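Local structure of L-amino acid deaminase (Proteus vulgaris, 5HXW) at residues Tyr205-Leu213 against Ser221-Ala229; Trp242-Asn251 against Ser341-Phe352. The protein probably oxidises L-amino acids to their keto acids with release of ammonia, using a bound FAD as cofactor. All coordinates share one frame; numbering follows the deposited sequence.

Contact 1 of 2, residues Tyr205-Leu213 against Ser221-Ala229; sequences YTQCAARGL and SDVVTEKGA. With FAD (flavin-adenine dinucleotide), chain G.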
loop_
_atom_site.group_PDB
_atom_site.type_symbol
_atom_site.label_atom_id
_atom_site.label_comp_id
_atom_site.label_asym_id
_atom_site.label_seq_id
_atom_site.Cartn_x
_atom_site.Cartn_y
_atom_site.Cartn_z
ATOM N N TYR A 205 -16.894 11.756 -1.270
ATOM C CA TYR A 205 -17.129 12.673 -2.388
ATOM C C TYR A 205 -15.988 12.625 -3.397
ATOM O O TYR A 205 -14.862 13.045 -3.103
ATOM C CB TYR A 205 -17.414 14.096 -1.884
ATOM C CG TYR A 205 -18.663 14.166 -1.032
ATOM C CD1 TYR A 205 -19.924 14.345 -1.617
ATOM C CD2 TYR A 205 -18.592 14.022 0.361
ATOM C CE1 TYR A 205 -21.076 14.394 -0.840
ATOM C CE2 TYR A 205 -19.735 14.063 1.148
ATOM C CZ TYR A 205 -20.974 14.253 0.547
ATOM O OH TYR A 205 -22.110 14.302 1.332
ATOM N N THR A 206 -16.301 12.090 -4.578
ATOM C CA THR A 206 -15.324 11.858 -5.654
ATOM C C THR A 206 -15.240 13.042 -6.623
ATOM O O THR A 206 -16.159 13.869 -6.680
ATOM C CB THR A 206 -15.624 10.550 -6.426
ATOM O OG1 THR A 206 -16.933 10.611 -7.006
ATOM C CG2 THR A 206 -15.528 9.333 -5.500
ATOM N N GLN A 207 -14.133 13.108 -7.375
ATOM C CA GLN A 207 -13.786 14.238 -8.272
ATOM C C GLN A 207 -13.733 15.584 -7.523
ATOM O O GLN A 207 -14.085 16.640 -8.062
ATOM C CB GLN A 207 -14.708 14.304 -9.512
ATOM C CG GLN A 207 -14.795 13.031 -10.355
ATOM C CD GLN A 207 -13.453 12.548 -10.896
ATOM O OE1 GLN A 207 -12.630 13.337 -11.372
ATOM N NE2 GLN A 207 -13.234 11.237 -10.833
ATOM N N CYS A 208 -13.256 15.521 -6.281
ATOM C CA CYS A 208 -13.341 16.619 -5.330
ATOM C C CYS A 208 -12.036 16.695 -4.530
ATOM O O CYS A 208 -11.896 16.071 -3.472
ATOM C CB CYS A 208 -14.565 16.401 -4.428
ATOM S SG CYS A 208 -14.818 17.598 -3.105
ATOM N N ALA A 209 -11.083 17.456 -5.065
ATOM C CA ALA A 209 -9.735 17.573 -4.505
ATOM C C ALA A 209 -9.700 18.477 -3.280
ATOM O O ALA A 209 -10.304 19.548 -3.281
ATOM C CB ALA A 209 -8.769 18.090 -5.563
ATOM N N ALA A 210 -8.991 18.040 -2.241
ATOM C CA ALA A 210 -8.713 18.879 -1.078
ATOM C C ALA A 210 -7.441 19.692 -1.319
ATOM O O ALA A 210 -6.342 19.137 -1.412
ATOM C CB ALA A 210 -8.593 18.039 0.185
ATOM N N ARG A 211 -7.607 21.006 -1.434
ATOM C CA ARG A 211 -6.496 21.929 -1.686
ATOM C C ARG A 211 -5.654 22.156 -0.428
ATOM O O ARG A 211 -4.421 22.206 -0.491
ATOM C CB ARG A 211 -7.026 23.256 -2.234
ATOM C CG ARG A 211 -7.703 23.123 -3.588
ATOM C CD ARG A 211 -8.448 24.386 -3.969
ATOM N NE ARG A 211 -8.868 24.358 -5.370
ATOM C CZ ARG A 211 -9.718 25.213 -5.934
ATOM N NH1 ARG A 211 -10.276 26.192 -5.229
ATOM N NH2 ARG A 211 -10.014 25.082 -7.220
ATOM N N GLY A 212 -6.337 22.278 0.707
ATOM C CA GLY A 212 -5.701 22.509 2.000
ATOM C C GLY A 212 -6.727 22.774 3.081
ATOM O O GLY A 212 -7.907 22.433 2.933
ATOM N N LEU A 213 -6.278 23.389 4.167
ATOM C CA LEU A 213 -7.152 23.661 5.306
ATOM C C LEU A 213 -6.998 25.066 5.889
ATOM O O LEU A 213 -5.924 25.667 5.813
ATOM C CB LEU A 213 -6.994 22.580 6.393
ATOM C CG LEU A 213 -5.625 22.052 6.832
ATOM C CD1 LEU A 213 -4.967 22.952 7.869
ATOM C CD2 LEU A 213 -5.801 20.653 7.391
ATOM N N SER A 221 -10.335 24.940 11.195
ATOM C CA SER A 221 -11.721 25.400 11.044
ATOM C C SER A 221 -12.439 24.800 9.832
ATOM O O SER A 221 -13.600 24.394 9.939
ATOM C CB SER A 221 -11.786 26.928 10.998
ATOM O OG SER A 221 -11.081 27.432 9.879
ATOM N N ASP A 222 -11.747 24.754 8.691
ATOM C CA ASP A 222 -12.308 24.262 7.426
ATOM C C ASP A 222 -11.287 23.446 6.643
ATOM O O ASP A 222 -10.085 23.653 6.789
ATOM C CB ASP A 222 -12.765 25.429 6.532
ATOM C CG ASP A 222 -13.727 26.379 7.228
ATOM O OD1 ASP A 222 -14.851 25.958 7.583
ATOM O OD2 ASP A 222 -13.354 27.558 7.399
ATOM N N VAL A 223 -11.781 22.516 5.825
ATOM C CA VAL A 223 -10.996 21.900 4.750
ATOM C C VAL A 223 -11.552 22.452 3.435
ATOM O O VAL A 223 -12.755 22.339 3.167
ATOM C CB VAL A 223 -11.043 20.346 4.798
ATOM C CG1 VAL A 223 -10.587 19.718 3.484
ATOM C CG2 VAL A 223 -10.184 19.820 5.935
ATOM N N VAL A 224 -10.681 23.066 2.635
ATOM C CA VAL A 224 -11.106 23.698 1.384
ATOM C C VAL A 224 -10.917 22.737 0.216
ATOM O O VAL A 224 -9.804 22.265 -0.047
ATOM C CB VAL A 224 -10.408 25.063 1.125
ATOM C CG1 VAL A 224 -10.971 25.738 -0.121
ATOM C CG2 VAL A 224 -10.577 25.996 2.316
ATOM N N THR A 225 -12.027 22.444 -0.461
ATOM C CA THR A 225 -12.034 21.609 -1.664
ATOM C C THR A 225 -12.455 22.442 -2.880
ATOM O O THR A 225 -12.903 23.583 -2.731
ATOM C CB THR A 225 -12.964 20.368 -1.527
ATOM O OG1 THR A 225 -14.337 20.763 -1.633
ATOM C CG2 THR A 225 -12.735 19.614 -0.208
ATOM N N GLU A 226 -12.312 21.864 -4.072
ATOM C CA GLU A 226 -12.765 22.495 -5.323
ATOM C C GLU A 226 -14.295 22.641 -5.417
ATOM O O GLU A 226 -14.796 23.482 -6.170
ATOM C CB GLU A 226 -12.210 21.747 -6.545
ATOM C CG GLU A 226 -12.648 20.294 -6.666
ATOM C CD GLU A 226 -11.977 19.564 -7.813
ATOM O OE1 GLU A 226 -11.492 18.434 -7.589
ATOM O OE2 GLU A 226 -11.931 20.112 -8.937
ATOM N N LYS A 227 -15.016 21.815 -4.658
ATOM C CA LYS A 227 -16.477 21.884 -4.566
ATOM C C LYS A 227 -16.960 22.842 -3.466
ATOM O O LYS A 227 -18.161 23.114 -3.357
ATOM C CB LYS A 227 -17.066 20.480 -4.355
ATOM C CG LYS A 227 -17.225 19.658 -5.627
ATOM C CD LYS A 227 -17.794 18.282 -5.310
ATOM C CE LYS A 227 -17.958 17.423 -6.554
ATOM N NZ LYS A 227 -19.233 17.704 -7.271
ATOM N N GLY A 228 -16.021 23.351 -2.667
ATOM C CA GLY A 228 -16.327 24.244 -1.546
ATOM C C GLY A 228 -15.643 23.845 -0.250
ATOM O O GLY A 228 -14.756 22.987 -0.243
ATOM N N ALA A 229 -16.062 24.468 0.850
ATOM C CA ALA A 229 -15.457 24.229 2.163
ATOM C C ALA A 229 -16.332 23.378 3.080
ATOM O O ALA A 229 -17.561 23.518 3.097
ATOM C CB ALA A 229 -15.104 25.549 2.833
HETATM P PA FAD G . -3.693 5.337 -2.274
HETATM O O1A FAD G . -2.956 5.861 -3.481
HETATM O O2A FAD G . -4.351 3.994 -2.363
HETATM O O5B FAD G . -4.804 6.411 -1.847
HETATM C C5B FAD G . -4.520 7.803 -1.840
HETATM C C4B FAD G . -5.701 8.521 -2.460
HETATM O O4B FAD G . -5.719 9.881 -2.034
HETATM C C3B FAD G . -5.617 8.532 -3.977
HETATM O O3B FAD G . -6.802 7.899 -4.470
HETATM C C2B FAD G . -5.560 10.006 -4.352
HETATM O O2B FAD G . -6.328 10.307 -5.516
HETATM C C1B FAD G . -6.140 10.690 -3.130
HETATM N N9A FAD G . -5.675 12.080 -2.917
HETATM C C8A FAD G . -4.394 12.500 -2.861
HETATM N N7A FAD G . -4.324 13.832 -2.635
HETATM C C5A FAD G . -5.586 14.285 -2.543
HETATM C C6A FAD G . -6.232 15.598 -2.311
HETATM N N6A FAD G . -5.471 16.699 -2.131
HETATM N N1A FAD G . -7.589 15.651 -2.277
HETATM C C2A FAD G . -8.349 14.548 -2.447
HETATM N N3A FAD G . -7.829 13.320 -2.666
HETATM C C4A FAD G . -6.480 13.127 -2.719
HETATM N N1 FAD G . 0.827 -3.628 -0.458
HETATM C C2 FAD G . 0.708 -4.862 0.093
HETATM O O2 FAD G . 0.297 -4.939 1.269
HETATM N N3 FAD G . 1.023 -5.986 -0.584
HETATM C C4 FAD G . 1.473 -5.963 -1.854
HETATM O O4 FAD G . 1.750 -7.029 -2.454
HETATM C C4X FAD G . 1.626 -4.642 -2.532
HETATM N N5 FAD G . 2.071 -4.516 -3.807
HETATM C C5X FAD G . 2.214 -3.296 -4.396
HETATM C C6 FAD G . 2.672 -3.191 -5.714
HETATM C C7 FAD G . 2.804 -1.943 -6.328
HETATM C C7M FAD G . 3.303 -1.870 -7.751
HETATM C C8 FAD G . 2.449 -0.708 -5.561
HETATM C C8M FAD G . 2.553 0.677 -6.136
HETATM C C9 FAD G . 1.995 -0.815 -4.257
HETATM C C9A FAD G . 1.861 -2.055 -3.638
HETATM N N10 FAD G . 1.380 -2.159 -2.307
HETATM C C10 FAD G . 1.266 -3.444 -1.727
HETATM C "C1'" FAD G . 1.068 -0.954 -1.527
HETATM C "C2'" FAD G . -0.366 -0.487 -1.432
HETATM O "O2'" FAD G . -0.915 -0.348 -2.744
HETATM C "C3'" FAD G . -0.332 0.888 -0.767
HETATM O "O3'" FAD G . 0.621 0.937 0.319
HETATM C "C4'" FAD G . -1.710 1.328 -0.282
HETATM O "O4'" FAD G . -2.662 1.340 -1.363
HETATM C "C5'" FAD G . -1.601 2.720 0.316
HETATM O "O5'" FAD G . -2.908 3.250 0.448
HETATM P P FAD G . -3.150 4.829 0.463
HETATM O O1P FAD G . -4.623 5.014 0.693
HETATM O O2P FAD G . -2.177 5.452 1.426
HETATM O O3P FAD G . -2.707 5.326 -1.006
#
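Glu226 clasps Ala209 from just past strand 221-225, at the open end of the beta hairpin that this strand forms with strand 210-213. With chi1 at 62°, CG sits between the backbone N and the carbonyl carbon, and the extended chain carries OE1 to Ala209 N (2.7 Å), which it meets with its anti lone pair. A long acid suits this place, since it spans the gap to Ala209 while OE2 keeps a salt bridge with Arg356. Glu226 N also bonds Ala209 O. Arg211 crosses Glu226 at about a right angle, one guanidinium face over Glu226 CA, but it pairs instead with Glu353. Two residues, Arg211 and Gly212, stand opposite the single Val224, a classic beta bulge: Arg211 N bonds Val224 O, and Val224 N bonds Gly212 O. On the sheet face opposite Val224, shared with Leu213 and Thr225, Ala210 packs its CB on Val223 CG1 (4.2 Å). Ala210 N donates to FAD N1A (2.8 Å) and FAD N6A donates to Ala210 O (2.7 Å). In the type I turn, Gly228 has backbone angles that call for glycine, and its O is gripped from opposite faces of its carbonyl plane by Thr225 N and Thr225 OG1, the latter at 2.7 Å.

Contact 2 of 2, residues Trp242-Asn251 against Ser341-Phe352; sequences WSRLFMQNLN and STHWNLDEVSPF. With FAD (flavin-adenine dinucleotide), chain G.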
loop_
_atom_site.group_PDB
_atom_site.type_symbol
_atom_site.label_atom_id
_atom_site.label_comp_id
_atom_site.label_asym_id
_atom_site.label_seq_id
_atom_site.Cartn_x
_atom_site.Cartn_y
_atom_site.Cartn_z
ATOM N N TRP A 242 0.645 11.703 -2.846
ATOM C CA TRP A 242 0.388 13.146 -2.831
ATOM C C TRP A 242 0.458 13.778 -1.439
ATOM O O TRP A 242 0.345 15.002 -1.310
ATOM C CB TRP A 242 -0.978 13.438 -3.453
ATOM C CG TRP A 242 -1.143 12.873 -4.826
ATOM C CD1 TRP A 242 -1.634 11.642 -5.150
ATOM C CD2 TRP A 242 -0.817 13.517 -6.064
ATOM N NE1 TRP A 242 -1.633 11.476 -6.512
ATOM C CE2 TRP A 242 -1.138 12.611 -7.099
ATOM C CE3 TRP A 242 -0.288 14.775 -6.400
ATOM C CZ2 TRP A 242 -0.946 12.920 -8.457
ATOM C CZ3 TRP A 242 -0.096 15.084 -7.747
ATOM C CH2 TRP A 242 -0.421 14.156 -8.757
ATOM N N SER A 243 0.646 12.951 -0.408
ATOM C CA SER A 243 0.637 13.411 0.986
ATOM C C SER A 243 1.712 14.455 1.312
ATOM O O SER A 243 1.437 15.417 2.041
ATOM C CB SER A 243 0.729 12.227 1.947
ATOM O OG SER A 243 -0.421 11.406 1.856
ATOM N N ARG A 244 2.916 14.267 0.768
ATOM C CA ARG A 244 4.004 15.242 0.896
ATOM C C ARG A 244 3.595 16.622 0.365
ATOM O O ARG A 244 3.774 17.637 1.055
ATOM C CB ARG A 244 5.281 14.755 0.190
ATOM C CG ARG A 244 6.315 15.857 0.037
ATOM C CD ARG A 244 7.626 15.439 -0.593
ATOM N NE ARG A 244 8.445 16.634 -0.818
ATOM C CZ ARG A 244 9.212 17.234 0.097
ATOM N NH1 ARG A 244 9.304 16.761 1.336
ATOM N NH2 ARG A 244 9.896 18.321 -0.236
ATOM N N LEU A 245 3.042 16.636 -0.848
ATOM C CA LEU A 245 2.632 17.862 -1.533
ATOM C C LEU A 245 1.527 18.618 -0.783
ATOM O O LEU A 245 1.529 19.852 -0.757
ATOM C CB LEU A 245 2.217 17.553 -2.979
ATOM C CG LEU A 245 1.949 18.669 -4.000
ATOM C CD1 LEU A 245 3.153 19.572 -4.238
ATOM C CD2 LEU A 245 1.492 18.047 -5.310
ATOM N N PHE A 246 0.604 17.873 -0.168
ATOM C CA PHE A 246 -0.449 18.453 0.672
ATOM C C PHE A 246 0.124 19.152 1.909
ATOM O O PHE A 246 -0.304 20.255 2.250
ATOM C CB PHE A 246 -1.484 17.387 1.070
ATOM C CG PHE A 246 -2.726 17.952 1.707
ATOM C CD1 PHE A 246 -3.782 18.415 0.920
ATOM C CD2 PHE A 246 -2.840 18.029 3.099
ATOM C CE1 PHE A 246 -4.924 18.949 1.510
ATOM C CE2 PHE A 246 -3.980 18.563 3.693
ATOM C CZ PHE A 246 -5.024 19.021 2.897
ATOM N N MET A 247 1.090 18.508 2.562
ATOM C CA MET A 247 1.713 19.052 3.775
ATOM C C MET A 247 2.762 20.134 3.478
ATOM O O MET A 247 3.105 20.930 4.364
ATOM C CB MET A 247 2.309 17.932 4.636
ATOM C CG MET A 247 1.315 16.875 5.116
ATOM S SD MET A 247 -0.110 17.496 6.035
ATOM C CE MET A 247 0.652 18.069 7.556
ATOM N N GLN A 248 3.266 20.150 2.241
ATOM C CA GLN A 248 4.149 21.215 1.753
ATOM C C GLN A 248 3.483 22.585 1.778
ATOM O O GLN A 248 4.083 23.557 2.242
ATOM C CB GLN A 248 4.629 20.917 0.336
ATOM C CG GLN A 248 6.098 20.562 0.239
ATOM C CD GLN A 248 6.662 20.842 -1.137
ATOM O OE1 GLN A 248 6.130 20.381 -2.153
ATOM N NE2 GLN A 248 7.751 21.598 -1.181
ATOM N N ASN A 249 2.245 22.645 1.281
ATOM C CA ASN A 249 1.430 23.864 1.283
ATOM C C ASN A 249 1.094 24.368 2.690
ATOM O O ASN A 249 0.792 25.551 2.873
ATOM C CB ASN A 249 0.144 23.645 0.480
ATOM C CG ASN A 249 -0.508 24.945 0.034
ATOM O OD1 ASN A 249 0.167 25.941 -0.229
ATOM N ND2 ASN A 249 -1.833 24.935 -0.066
ATOM N N LEU A 250 1.145 23.458 3.666
ATOM C CA LEU A 250 0.958 23.786 5.083
ATOM C C LEU A 250 2.298 23.936 5.820
ATOM O O LEU A 250 2.330 24.028 7.055
ATOM C CB LEU A 250 0.061 22.743 5.774
ATOM C CG LEU A 250 -1.322 22.374 5.214
ATOM C CD1 LEU A 250 -1.910 21.244 6.041
ATOM C CD2 LEU A 250 -2.291 23.550 5.149
ATOM N N ASN A 251 3.388 23.971 5.045
ATOM C CA ASN A 251 4.768 24.142 5.542
ATOM C C ASN A 251 5.249 23.087 6.551
ATOM O O ASN A 251 5.942 23.405 7.526
ATOM C CB ASN A 251 5.000 25.576 6.048
ATOM C CG ASN A 251 5.060 26.588 4.921
ATOM O OD1 ASN A 251 6.025 26.628 4.151
ATOM N ND2 ASN A 251 4.030 27.422 4.822
ATOM N N SER A 341 3.916 23.458 -8.053
ATOM C CA SER A 341 4.106 24.507 -7.051
ATOM C C SER A 341 4.300 23.920 -5.657
ATOM O O SER A 341 3.768 22.849 -5.342
ATOM C CB SER A 341 2.934 25.489 -7.056
ATOM O OG SER A 341 3.093 26.453 -8.081
ATOM N N THR A 342 5.089 24.620 -4.847
ATOM C CA THR A 342 5.291 24.269 -3.441
ATOM C C THR A 342 4.229 24.951 -2.578
ATOM O O THR A 342 3.940 24.501 -1.467
ATOM C CB THR A 342 6.707 24.642 -2.943
ATOM O OG1 THR A 342 6.917 26.051 -3.087
ATOM C CG2 THR A 342 7.783 23.889 -3.727
ATOM N N HIS A 343 3.659 26.036 -3.109
ATOM C CA HIS A 343 2.610 26.807 -2.438
ATOM C C HIS A 343 1.542 27.312 -3.398
ATOM O O HIS A 343 1.840 27.706 -4.529
ATOM C CB HIS A 343 3.206 27.968 -1.644
ATOM C CG HIS A 343 3.799 27.548 -0.338
ATOM N ND1 HIS A 343 5.091 27.078 -0.225
ATOM C CD2 HIS A 343 3.269 27.494 0.906
ATOM C CE1 HIS A 343 5.335 26.766 1.034
ATOM N NE2 HIS A 343 4.247 27.010 1.742
ATOM N N TRP A 344 0.297 27.276 -2.930
ATOM C CA TRP A 344 -0.859 27.750 -3.686
ATOM C C TRP A 344 -1.957 28.251 -2.754
ATOM O O TRP A 344 -2.122 27.749 -1.636
ATOM C CB TRP A 344 -1.403 26.655 -4.611
ATOM C CG TRP A 344 -1.791 25.386 -3.899
ATOM C CD1 TRP A 344 -3.029 25.060 -3.417
ATOM C CD2 TRP A 344 -0.934 24.278 -3.585
ATOM N NE1 TRP A 344 -2.997 23.822 -2.826
ATOM C CE2 TRP A 344 -1.727 23.316 -2.914
ATOM C CE3 TRP A 344 0.427 24.003 -3.807
ATOM C CZ2 TRP A 344 -1.206 22.095 -2.460
ATOM C CZ3 TRP A 344 0.948 22.785 -3.354
ATOM C CH2 TRP A 344 0.127 21.846 -2.690
ATOM N N ASN A 345 -2.693 29.255 -3.228
ATOM C CA ASN A 345 -3.856 29.784 -2.527
ATOM C C ASN A 345 -5.027 28.816 -2.633
ATOM O O ASN A 345 -5.187 28.131 -3.648
ATOM C CB ASN A 345 -4.232 31.152 -3.089
ATOM C CG ASN A 345 -3.143 32.188 -2.880
ATOM O OD1 ASN A 345 -2.871 32.604 -1.752
ATOM N ND2 ASN A 345 -2.514 32.612 -3.972
ATOM N N LEU A 346 -5.842 28.766 -1.581
ATOM C CA LEU A 346 -6.932 27.790 -1.490
ATOM C C LEU A 346 -8.142 28.125 -2.376
ATOM O O LEU A 346 -9.051 27.306 -2.530
ATOM C CB LEU A 346 -7.343 27.562 -0.023
ATOM C CG LEU A 346 -6.265 27.176 1.009
ATOM C CD1 LEU A 346 -6.875 27.016 2.394
ATOM C CD2 LEU A 346 -5.496 25.919 0.627
ATOM N N ASP A 347 -8.134 29.321 -2.961
ATOM C CA ASP A 347 -9.170 29.747 -3.903
ATOM C C ASP A 347 -8.757 29.542 -5.369
ATOM O O ASP A 347 -9.519 29.875 -6.284
ATOM C CB ASP A 347 -9.573 31.207 -3.639
ATOM C CG ASP A 347 -8.414 32.182 -3.804
ATOM O OD1 ASP A 347 -7.411 32.057 -3.069
ATOM O OD2 ASP A 347 -8.516 33.086 -4.662
ATOM N N GLU A 348 -7.559 28.994 -5.584
ATOM C CA GLU A 348 -7.057 28.715 -6.936
ATOM C C GLU A 348 -6.721 27.234 -7.176
ATOM O O GLU A 348 -6.660 26.437 -6.230
ATOM C CB GLU A 348 -5.880 29.639 -7.302
ATOM C CG GLU A 348 -4.594 29.434 -6.507
ATOM C CD GLU A 348 -3.462 30.350 -6.946
ATOM O OE1 GLU A 348 -2.340 29.835 -7.147
ATOM O OE2 GLU A 348 -3.684 31.579 -7.089
ATOM N N VAL A 349 -6.506 26.894 -8.449
ATOM C CA VAL A 349 -6.299 25.517 -8.915
ATOM C C VAL A 349 -5.009 24.907 -8.349
ATOM O O VAL A 349 -3.904 25.389 -8.621
ATOM C CB VAL A 349 -6.355 25.436 -10.467
ATOM C CG1 VAL A 349 -6.003 24.042 -10.975
ATOM C CG2 VAL A 349 -7.733 25.845 -10.976
ATOM N N SER A 350 -5.183 23.852 -7.551
ATOM C CA SER A 350 -4.088 23.146 -6.878
ATOM C C SER A 350 -3.458 22.106 -7.809
ATOM O O SER A 350 -4.087 21.724 -8.800
ATOM C CB SER A 350 -4.607 22.479 -5.598
ATOM O OG SER A 350 -5.582 21.495 -5.884
ATOM N N PRO A 351 -2.222 21.635 -7.496
ATOM C CA PRO A 351 -1.596 20.587 -8.319
ATOM C C PRO A 351 -2.375 19.268 -8.334
ATOM O O PRO A 351 -2.231 18.488 -9.278
ATOM C CB PRO A 351 -0.233 20.381 -7.657
ATOM C CG PRO A 351 0.027 21.636 -6.909
ATOM C CD PRO A 351 -1.316 22.068 -6.415
ATOM N N PHE A 352 -3.192 19.041 -7.301
ATOM C CA PHE A 352 -4.089 17.882 -7.220
ATOM C C PHE A 352 -5.185 17.916 -8.289
ATOM O O PHE A 352 -5.789 16.885 -8.594
ATOM C CB PHE A 352 -4.732 17.779 -5.831
ATOM C CG PHE A 352 -3.761 17.902 -4.692
ATOM C CD1 PHE A 352 -2.786 16.923 -4.468
ATOM C CD2 PHE A 352 -3.827 18.993 -3.826
ATOM C CE1 PHE A 352 -1.892 17.041 -3.410
ATOM C CE2 PHE A 352 -2.942 19.108 -2.763
ATOM C CZ PHE A 352 -1.972 18.134 -2.558
HETATM P PA FAD G . -3.693 5.337 -2.274
HETATM O O1A FAD G . -2.956 5.861 -3.481
HETATM O O2A FAD G . -4.351 3.994 -2.363
HETATM O O5B FAD G . -4.804 6.411 -1.847
HETATM C C5B FAD G . -4.520 7.803 -1.840
HETATM C C4B FAD G . -5.701 8.521 -2.460
HETATM O O4B FAD G . -5.719 9.881 -2.034
HETATM C C3B FAD G . -5.617 8.532 -3.977
HETATM O O3B FAD G . -6.802 7.899 -4.470
HETATM C C2B FAD G . -5.560 10.006 -4.352
HETATM O O2B FAD G . -6.328 10.307 -5.516
HETATM C C1B FAD G . -6.140 10.690 -3.130
HETATM N N9A FAD G . -5.675 12.080 -2.917
HETATM C C8A FAD G . -4.394 12.500 -2.861
HETATM N N7A FAD G . -4.324 13.832 -2.635
HETATM C C5A FAD G . -5.586 14.285 -2.543
HETATM C C6A FAD G . -6.232 15.598 -2.311
HETATM N N6A FAD G . -5.471 16.699 -2.131
HETATM N N1A FAD G . -7.589 15.651 -2.277
HETATM C C2A FAD G . -8.349 14.548 -2.447
HETATM N N3A FAD G . -7.829 13.320 -2.666
HETATM C C4A FAD G . -6.480 13.127 -2.719
HETATM N N1 FAD G . 0.827 -3.628 -0.458
HETATM C C2 FAD G . 0.708 -4.862 0.093
HETATM O O2 FAD G . 0.297 -4.939 1.269
HETATM N N3 FAD G . 1.023 -5.986 -0.584
HETATM C C4 FAD G . 1.473 -5.963 -1.854
HETATM O O4 FAD G . 1.750 -7.029 -2.454
HETATM C C4X FAD G . 1.626 -4.642 -2.532
HETATM N N5 FAD G . 2.071 -4.516 -3.807
HETATM C C5X FAD G . 2.214 -3.296 -4.396
HETATM C C6 FAD G . 2.672 -3.191 -5.714
HETATM C C7 FAD G . 2.804 -1.943 -6.328
HETATM C C7M FAD G . 3.303 -1.870 -7.751
HETATM C C8 FAD G . 2.449 -0.708 -5.561
HETATM C C8M FAD G . 2.553 0.677 -6.136
HETATM C C9 FAD G . 1.995 -0.815 -4.257
HETATM C C9A FAD G . 1.861 -2.055 -3.638
HETATM N N10 FAD G . 1.380 -2.159 -2.307
HETATM C C10 FAD G . 1.266 -3.444 -1.727
HETATM C "C1'" FAD G . 1.068 -0.954 -1.527
HETATM C "C2'" FAD G . -0.366 -0.487 -1.432
HETATM O "O2'" FAD G . -0.915 -0.348 -2.744
HETATM C "C3'" FAD G . -0.332 0.888 -0.767
HETATM O "O3'" FAD G . 0.621 0.937 0.319
HETATM C "C4'" FAD G . -1.710 1.328 -0.282
HETATM O "O4'" FAD G . -2.662 1.340 -1.363
HETATM C "C5'" FAD G . -1.601 2.720 0.316
HETATM O "O5'" FAD G . -2.908 3.250 0.448
HETATM P P FAD G . -3.150 4.829 0.463
HETATM O O1P FAD G . -4.623 5.014 0.693
HETATM O O2P FAD G . -2.177 5.452 1.426
HETATM O O3P FAD G . -2.707 5.326 -1.006
#
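Asn249 lays its amide over the indole of Trp344, the two planes 19° apart, and bonds the same residue's backbone twice. Turning CG anti to the backbone N (chi1 -160°) swings the amide across the ring and brings both its ends to that backbone. OD1 takes Trp344 N at 3.0 Å from above its carbonyl plane, and ND2 gives to Trp344 O at 3.2 Å. An asparagine suits this spot because its short amide both donates and accepts. Asn249 CB makes a CH-pi contact with the six-membered ring, and Pro351 CD sits over the opposite face, so the indole is sandwiched. Leu245 fills the angle between the aromatics: one branch, CD2, packs on Pro351 CB (3.7 Å), the other, CD1, approaches Ser341 O. Asn251, whose positive phi asparagine tolerates well, is the C-prime residue of a Schellman motif at the C-terminal end of the helix; its OD1 takes a weak bond from His343 NE2. Phe352 sends its rim against Phe246, CZ lying 3.7 Å from Phe246 CB, and turns one face to FAD N6A. Trp242 CB lies 3.5 Å from FAD N7A, on the imidazole side of the adenine. Together Trp242, Phe246 and Phe352 form an aromatic wall of the adenine pocket of this FAD-dependent oxidoreductase.

Contact 1 closes before contact 2 opens, and their centres lie about 12 Å apart on the same side of the chain's centre. Along the chain, the three-stranded antiparallel sheet of residues 210-231, which holds the hairpin of contact 1, comes between strands 203-205 and 235-237 of the mixed six-stranded sheet of the Rossmann-like FAD-binding fold; helix 243-248 follows strand 235-237. Both contacts lean on that strand, Leu213 and Val223 on Val235, Phe246 on Val237. They are joined directly through Arg211, whose O probably accepts from Trp344 NE1 and whose NH1 probably bonds Leu346 O. Adenine is thus bounded by hairpin backbone from contact 1 and by aromatic side chains from contact 2.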